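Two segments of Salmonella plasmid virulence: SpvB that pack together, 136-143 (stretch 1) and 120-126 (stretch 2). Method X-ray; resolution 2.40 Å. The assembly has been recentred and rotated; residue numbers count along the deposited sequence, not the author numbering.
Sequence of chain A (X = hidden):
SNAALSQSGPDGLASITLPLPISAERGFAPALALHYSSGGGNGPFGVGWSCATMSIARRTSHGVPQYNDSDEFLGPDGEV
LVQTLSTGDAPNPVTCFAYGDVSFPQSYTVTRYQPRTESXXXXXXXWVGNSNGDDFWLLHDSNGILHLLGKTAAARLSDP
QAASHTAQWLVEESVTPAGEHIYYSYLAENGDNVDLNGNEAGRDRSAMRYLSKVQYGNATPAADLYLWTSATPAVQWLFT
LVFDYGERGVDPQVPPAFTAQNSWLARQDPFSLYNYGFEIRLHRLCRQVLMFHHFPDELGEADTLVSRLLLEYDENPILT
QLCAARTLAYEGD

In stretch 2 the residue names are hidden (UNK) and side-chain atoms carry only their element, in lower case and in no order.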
ATOM      1  N   PHE A 136       3.756 -13.415  -4.328  1.00 32.05           N
ATOM      2  CA  PHE A 136       3.927 -11.966  -4.411  1.00 27.71           C
ATOM      3  C   PHE A 136       4.269 -11.601  -5.852  1.00 22.61           C
ATOM      4  O   PHE A 136       4.396 -12.472  -6.717  1.00 25.35           O
ATOM      5  CB  PHE A 136       5.000 -11.480  -3.434  1.00 29.19           C
ATOM      6  CG  PHE A 136       6.333 -12.155  -3.605  1.00 33.45           C
ATOM      7  CD1 PHE A 136       7.275 -11.649  -4.487  1.00 25.65           C
ATOM      8  CD2 PHE A 136       6.648 -13.292  -2.877  1.00 28.71           C
ATOM      9  CE1 PHE A 136       8.505 -12.262  -4.641  1.00 27.28           C
ATOM     10  CE2 PHE A 136       7.873 -13.911  -3.029  1.00 28.60           C
ATOM     11  CZ  PHE A 136       8.802 -13.394  -3.913  1.00 31.09           C
ATOM     12  N   TRP A 137       4.405 -10.302  -6.118  1.00 22.13           N
ATOM     13  CA  TRP A 137       4.688  -9.826  -7.465  1.00 22.21           C
ATOM     14  C   TRP A 137       5.960  -8.987  -7.483  1.00 23.11           C
ATOM     15  O   TRP A 137       6.284  -8.292  -6.514  1.00 24.13           O
ATOM     16  CB  TRP A 137       3.512  -9.008  -8.029  1.00 21.01           C
ATOM     17  CG  TRP A 137       2.294  -9.838  -8.312  1.00 31.27           C
ATOM     18  CD1 TRP A 137       1.383 -10.289  -7.400  1.00 27.04           C
ATOM     19  CD2 TRP A 137       1.853 -10.321  -9.590  1.00 26.23           C
ATOM     20  NE1 TRP A 137       0.405 -11.021  -8.029  1.00 26.27           N
ATOM     21  CE2 TRP A 137       0.670 -11.055  -9.373  1.00 24.82           C
ATOM     22  CE3 TRP A 137       2.343 -10.203 -10.894  1.00 26.24           C
ATOM     23  CZ2 TRP A 137      -0.031 -11.669 -10.412  1.00 24.39           C
ATOM     24  CZ3 TRP A 137       1.646 -10.812 -11.925  1.00 21.24           C
ATOM     25  CH2 TRP A 137       0.473 -11.536 -11.678  1.00 26.35           C
ATOM     26  N   LEU A 138       6.670  -9.052  -8.609  1.00 23.95           N
ATOM     27  CA  LEU A 138       7.893  -8.288  -8.831  1.00 26.30           C
ATOM     28  C   LEU A 138       7.762  -7.536 -10.146  1.00 25.77           C
ATOM     29  O   LEU A 138       7.512  -8.148 -11.190  1.00 25.84           O
ATOM     30  CB  LEU A 138       9.122  -9.202  -8.862  1.00 26.75           C
ATOM     31  CG  LEU A 138      10.478  -8.506  -9.002  1.00 28.41           C
ATOM     32  CD1 LEU A 138      10.853  -7.773  -7.719  1.00 28.44           C
ATOM     33  CD2 LEU A 138      11.554  -9.505  -9.384  1.00 30.05           C
ATOM     34  N   LEU A 139       7.937  -6.217 -10.099  1.00 27.60           N
ATOM     35  CA  LEU A 139       7.753  -5.359 -11.263  1.00 28.99           C
ATOM     36  C   LEU A 139       9.019  -4.562 -11.541  1.00 27.74           C
ATOM     37  O   LEU A 139       9.500  -3.834 -10.671  1.00 33.00           O
ATOM     38  CB  LEU A 139       6.577  -4.397 -11.059  1.00 25.93           C
ATOM     39  CG  LEU A 139       6.445  -3.307 -12.129  1.00 24.40           C
ATOM     40  CD1 LEU A 139       6.156  -3.927 -13.487  1.00 27.51           C
ATOM     41  CD2 LEU A 139       5.368  -2.301 -11.762  1.00 23.32           C
ATOM     42  N   HIS A 140       9.533  -4.670 -12.763  1.00 31.68           N
ATOM     43  CA  HIS A 140      10.640  -3.843 -13.234  1.00 30.53           C
ATOM     44  C   HIS A 140      10.042  -2.884 -14.257  1.00 29.83           C
ATOM     45  O   HIS A 140       9.813  -3.263 -15.412  1.00 37.89           O
ATOM     46  CB  HIS A 140      11.750  -4.697 -13.837  1.00 36.98           C
ATOM     47  CG  HIS A 140      13.014  -3.945 -14.110  1.00 50.61           C
ATOM     48  ND1 HIS A 140      13.945  -4.366 -15.034  1.00 57.28           N
ATOM     49  CD2 HIS A 140      13.503  -2.801 -13.575  1.00 52.63           C
ATOM     50  CE1 HIS A 140      14.954  -3.512 -15.060  1.00 57.67           C
ATOM     51  NE2 HIS A 140      14.710  -2.554 -14.183  1.00 59.25           N
ATOM     52  N   ASP A 141       9.775  -1.651 -13.827  1.00 29.49           N
ATOM     53  CA  ASP A 141       8.990  -0.735 -14.637  1.00 29.33           C
ATOM     54  C   ASP A 141       9.856  -0.036 -15.685  1.00 32.60           C
ATOM     55  O   ASP A 141      11.082  -0.181 -15.729  1.00 35.64           O
ATOM     56  CB  ASP A 141       8.247   0.276 -13.752  1.00 31.38           C
ATOM     57  CG  ASP A 141       9.173   1.228 -12.996  1.00 39.70           C
ATOM     58  OD1 ASP A 141      10.359   1.388 -13.363  1.00 36.05           O
ATOM     59  OD2 ASP A 141       8.690   1.831 -12.012  1.00 36.23           O
ATOM     60  N   SER A 142       9.185   0.742 -16.534  1.00 31.62           N
ATOM     61  CA  SER A 142       9.823   1.414 -17.661  1.00 39.13           C
ATOM     62  C   SER A 142      10.892   2.420 -17.248  1.00 45.69           C
ATOM     63  O   SER A 142      11.629   2.899 -18.116  1.00 46.95           O
ATOM     64  CB  SER A 142       8.750   2.103 -18.506  1.00 38.18           C
ATOM     65  OG  SER A 142       8.113   3.132 -17.770  1.00 37.07           O
ATOM     66  N   ASN A 143      11.005   2.747 -15.961  1.00 47.75           N
ATOM     67  CA  ASN A 143      12.005   3.693 -15.484  1.00 43.63           C
ATOM     68  C   ASN A 143      13.162   3.009 -14.770  1.00 40.63           C
ATOM     69  O   ASN A 143      14.003   3.693 -14.179  1.00 49.04           O
ATOM     70  CB  ASN A 143      11.356   4.726 -14.560  1.00 46.03           C
ATOM     71  CG  ASN A 143      10.451   5.684 -15.306  1.00 43.28           C
ATOM     72  OD1 ASN A 143      10.823   6.218 -16.351  1.00 52.13           O
ATOM     73  ND2 ASN A 143       9.253   5.895 -14.781  1.00 36.84           N
ATOM     74  N   UNK A 120       2.866  -1.545 -22.980  1.00 42.08           N
ATOM     75  CA  UNK A 120       3.665  -1.499 -21.768  1.00 42.80           C
ATOM     76  C   UNK A 120       5.133  -1.624 -22.140  1.00 45.74           C
ATOM     77  O   UNK A 120       5.480  -2.039 -23.247  1.00 43.13           O
ATOM     78  c   UNK A 120       3.263  -2.605 -20.793  1.00 39.96           C
ATOM     79  o   UNK A 120       3.769  -3.854 -21.227  1.00 45.40           O
ATOM     80  N   UNK A 121       6.004  -1.226 -21.207  1.00 40.74           N
ATOM     81  CA  UNK A 121       7.434  -1.479 -21.327  1.00 41.22           C
ATOM     82  C   UNK A 121       7.977  -1.839 -19.940  1.00 39.91           C
ATOM     83  O   UNK A 121       8.729  -1.099 -19.314  1.00 47.66           O
ATOM     84  c   UNK A 121       8.179  -0.288 -21.934  1.00 40.62           C
ATOM     85  c   UNK A 121      10.739  -1.287 -24.535  1.00 44.41           C
ATOM     86  c   UNK A 121      10.639  -0.770 -21.823  1.00 43.41           C
ATOM     87  c   UNK A 121      11.891  -1.383 -23.773  1.00 44.52           C
ATOM     88  c   UNK A 121       9.480  -0.664 -22.577  1.00 41.27           C
ATOM     89  c   UNK A 121      11.842  -1.122 -22.418  1.00 43.02           C
ATOM     90  c   UNK A 121       9.541  -0.934 -23.936  1.00 42.78           C
ATOM     91  N   UNK A 122       7.568  -2.993 -19.422  1.00 35.85           N
ATOM     92  CA  UNK A 122       8.045  -3.442 -18.125  1.00 32.12           C
ATOM     93  C   UNK A 122       8.209  -4.956 -18.133  1.00 36.69           C
ATOM     94  O   UNK A 122       7.907  -5.634 -19.120  1.00 36.66           O
ATOM     95  c   UNK A 122       4.076  -5.308 -17.003  1.00 33.39           C
ATOM     96  c   UNK A 122       4.611  -2.609 -17.219  1.00 37.71           C
ATOM     97  c   UNK A 122       7.102  -2.985 -17.003  1.00 30.81           C
ATOM     98  c   UNK A 122       3.041  -4.413 -17.152  1.00 32.20           C
ATOM     99  c   UNK A 122       3.301  -3.062 -17.261  1.00 33.41           C
ATOM    100  c   UNK A 122       5.672  -3.493 -17.080  1.00 31.35           C
ATOM    101  o   UNK A 122       1.743  -4.877 -17.193  1.00 28.48           O
ATOM    102  c   UNK A 122       5.377  -4.848 -16.949  1.00 32.68           C
ATOM    103  N   UNK A 123       8.709  -5.487 -17.017  1.00 29.99           N
ATOM    104  CA  UNK A 123       8.749  -6.927 -16.787  1.00 28.87           C
ATOM    105  C   UNK A 123       8.032  -7.204 -15.472  1.00 27.04           C
ATOM    106  O   UNK A 123       8.508  -6.801 -14.405  1.00 26.93           O
ATOM    107  n   UNK A 123      11.577 -11.276 -18.699  1.00 38.08           N
ATOM    108  c   UNK A 123      10.180  -8.996 -16.730  1.00 29.19           C
ATOM    109  n   UNK A 123      11.389 -13.145 -17.381  1.00 42.46           N
ATOM    110  c   UNK A 123      11.531  -9.603 -16.412  1.00 42.72           C
ATOM    111  c   UNK A 123      10.175  -7.473 -16.752  1.00 29.89           C
ATOM    112  c   UNK A 123      11.472 -11.827 -17.494  1.00 47.13           C
ATOM    113  n   UNK A 123      11.453 -11.063 -16.404  1.00 50.52           N
ATOM    114  N   UNK A 124       6.885  -7.869 -15.550  1.00 29.13           N
ATOM    115  CA  UNK A 124       6.069  -8.181 -14.384  1.00 24.25           C
ATOM    116  C   UNK A 124       6.059  -9.687 -14.157  1.00 26.53           C
ATOM    117  O   UNK A 124       5.828 -10.458 -15.094  1.00 24.94           O
ATOM    118  c   UNK A 124       4.645  -7.663 -14.574  1.00 23.72           C
ATOM    119  c   UNK A 124       4.074  -7.165 -12.180  1.00 22.23           C
ATOM    120  c   UNK A 124       2.262  -7.441 -13.888  1.00 22.18           C
ATOM    121  c   UNK A 124       3.643  -7.894 -13.444  1.00 22.40           C
ATOM    122  N   UNK A 125       6.299 -10.103 -12.913  1.00 26.19           N
ATOM    123  CA  UNK A 125       6.411 -11.515 -12.576  1.00 23.68           C
ATOM    124  C   UNK A 125       5.600 -11.836 -11.333  1.00 23.85           C
ATOM    125  O   UNK A 125       5.544 -11.046 -10.386  1.00 27.87           O
ATOM    126  o   UNK A 125      10.560 -11.820 -11.983  1.00 26.62           O
ATOM    127  c   UNK A 125       8.770 -11.700 -13.520  1.00 25.99           C
ATOM    128  c   UNK A 125       7.863 -11.921 -12.338  1.00 24.03           C
ATOM    129  c   UNK A 125      10.216 -11.950 -13.176  1.00 29.27           C
ATOM    130  o   UNK A 125      11.004 -12.270 -14.093  1.00 31.43           O
ATOM    131  N   UNK A 126       4.995 -13.015 -11.344  1.00 22.60           N
ATOM    132  CA  UNK A 126       4.261 -13.566 -10.217  1.00 23.46           C
ATOM    133  C   UNK A 126       5.109 -14.691  -9.631  1.00 26.07           C
ATOM    134  O   UNK A 126       5.433 -15.658 -10.335  1.00 23.21           O
ATOM    135  c   UNK A 126       2.893 -14.070 -10.681  1.00 19.52           C
ATOM    136  c   UNK A 126       1.878 -13.966  -8.371  1.00 22.76           C
ATOM    137  c   UNK A 126       1.992 -14.610  -9.596  1.00 22.24           C
ATOM    138  c   UNK A 126       0.311 -15.602  -7.614  1.00 31.36           C
ATOM    139  c   UNK A 126       0.403 -16.255  -8.824  1.00 28.40           C
ATOM    140  c   UNK A 126       1.047 -14.457  -7.383  1.00 22.76           C
ATOM    141  c   UNK A 126       1.238 -15.757  -9.806  1.00 28.10           C
ATOM    142  o   UNK A 126      -0.520 -16.095  -6.633  1.00 30.51           O
TER
HETATM  143  O   HOH W   1      10.046  -8.637 -12.819  1.00 35.05           O

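Position 120 carries two side-chain atoms, one carbon and then one oxygen. They touch nothing on stretch 1; even CB stays 7.6 Å from S142 CB. A single carbon bearing a hydroxyl oxygen is serine, S120, and it lies outside the contact.

Position 121 has seven side-chain carbons, one leading into a ring of six, with no oxygen on the ring. Its CA-to-CB bond points sideways, and CB comes 4.2 Å from CB of S142. The bare ring makes it phenylalanine, F121. The backbone comes closer, with F121 O 3.2 Å from S142 CA. F121 O also lies 3.4 Å from S142 N, but the angle is too poor for a hydrogen bond, so the regular pairing does not extend here.

Position 122 repeats the six-carbon ring after one carbon, now with an oxygen on its far side. CB points toward stretch 1 and packs 3.2 Å from H140 O, and the ring carbon bonded to CB meets L139 CD1 at 3.7 Å. That is tyrosine, Y122. The end of its side chain leads away to a hydroxyl satisfied elsewhere in the structure.

Position 123 shows three carbons, a nitrogen, then a carbon carrying two more nitrogens. Its CB sits 4.3 Å from H140 CB, but the chain then extends away from stretch 1. The group at its end is a guanidinium, hence arginine, R123. The backbone makes the closer contact, in a pair of hydrogen bonds with H140: R123 N to H140 O at 3.0 Å, and H140 N to R123 O at 2.9 Å.

Position 124 has four carbons, forked at the second. The forked carbon lies 3.7 Å from W137 CE3. This is leucine, L124, and its CD1 lies 3.9 Å from L139 CB.

Position 125 has three carbons, the third carrying two oxygens, one of which lies 3.6 Å from L138 CD2. A carboxylate on a two-carbon stem is glutamate, E125. That oxygen is OE1, while OE2 takes a 2.6 Å salt bridge from NE of R123, two residues back on the same face. The backbone pairs with L138: E125 N to L138 O and L138 N to E125 O, both 2.9 Å.

Position 126 again has one carbon and a six-carbon ring bearing an oxygen. A ring carbon lies 3.3 Å from W137 CE2, over one face of the indole. This is tyrosine, Y126, and that carbon is CD1. The phenol ring forms an offset stack with the five-membered ring of W137, planes at 24°, while CB sits over the six-membered ring.

The contact is an antiparallel strand pair whose backbone sets the register and whose alternation sorts the chemistry. Hydrogen-bonded pairs L138–E125 and H140–R123 put leucine, histidine and a salt bridge on one face; the non-hydrogen-bonded pairs W137–Y126 and L139–L124, which alternate with them, put aromatic and aliphatic groups on the other. At those non-hydrogen-bonded pairs, CA–H groups approach carbonyls across the gap, as L139 CA does R123 O at 3.5 Å. A water donates to R123 O (2.9 Å) and L138 O (3.1 Å), joining carbonyls from the two strands.

Stretch 2 120-126: SFYRLEY
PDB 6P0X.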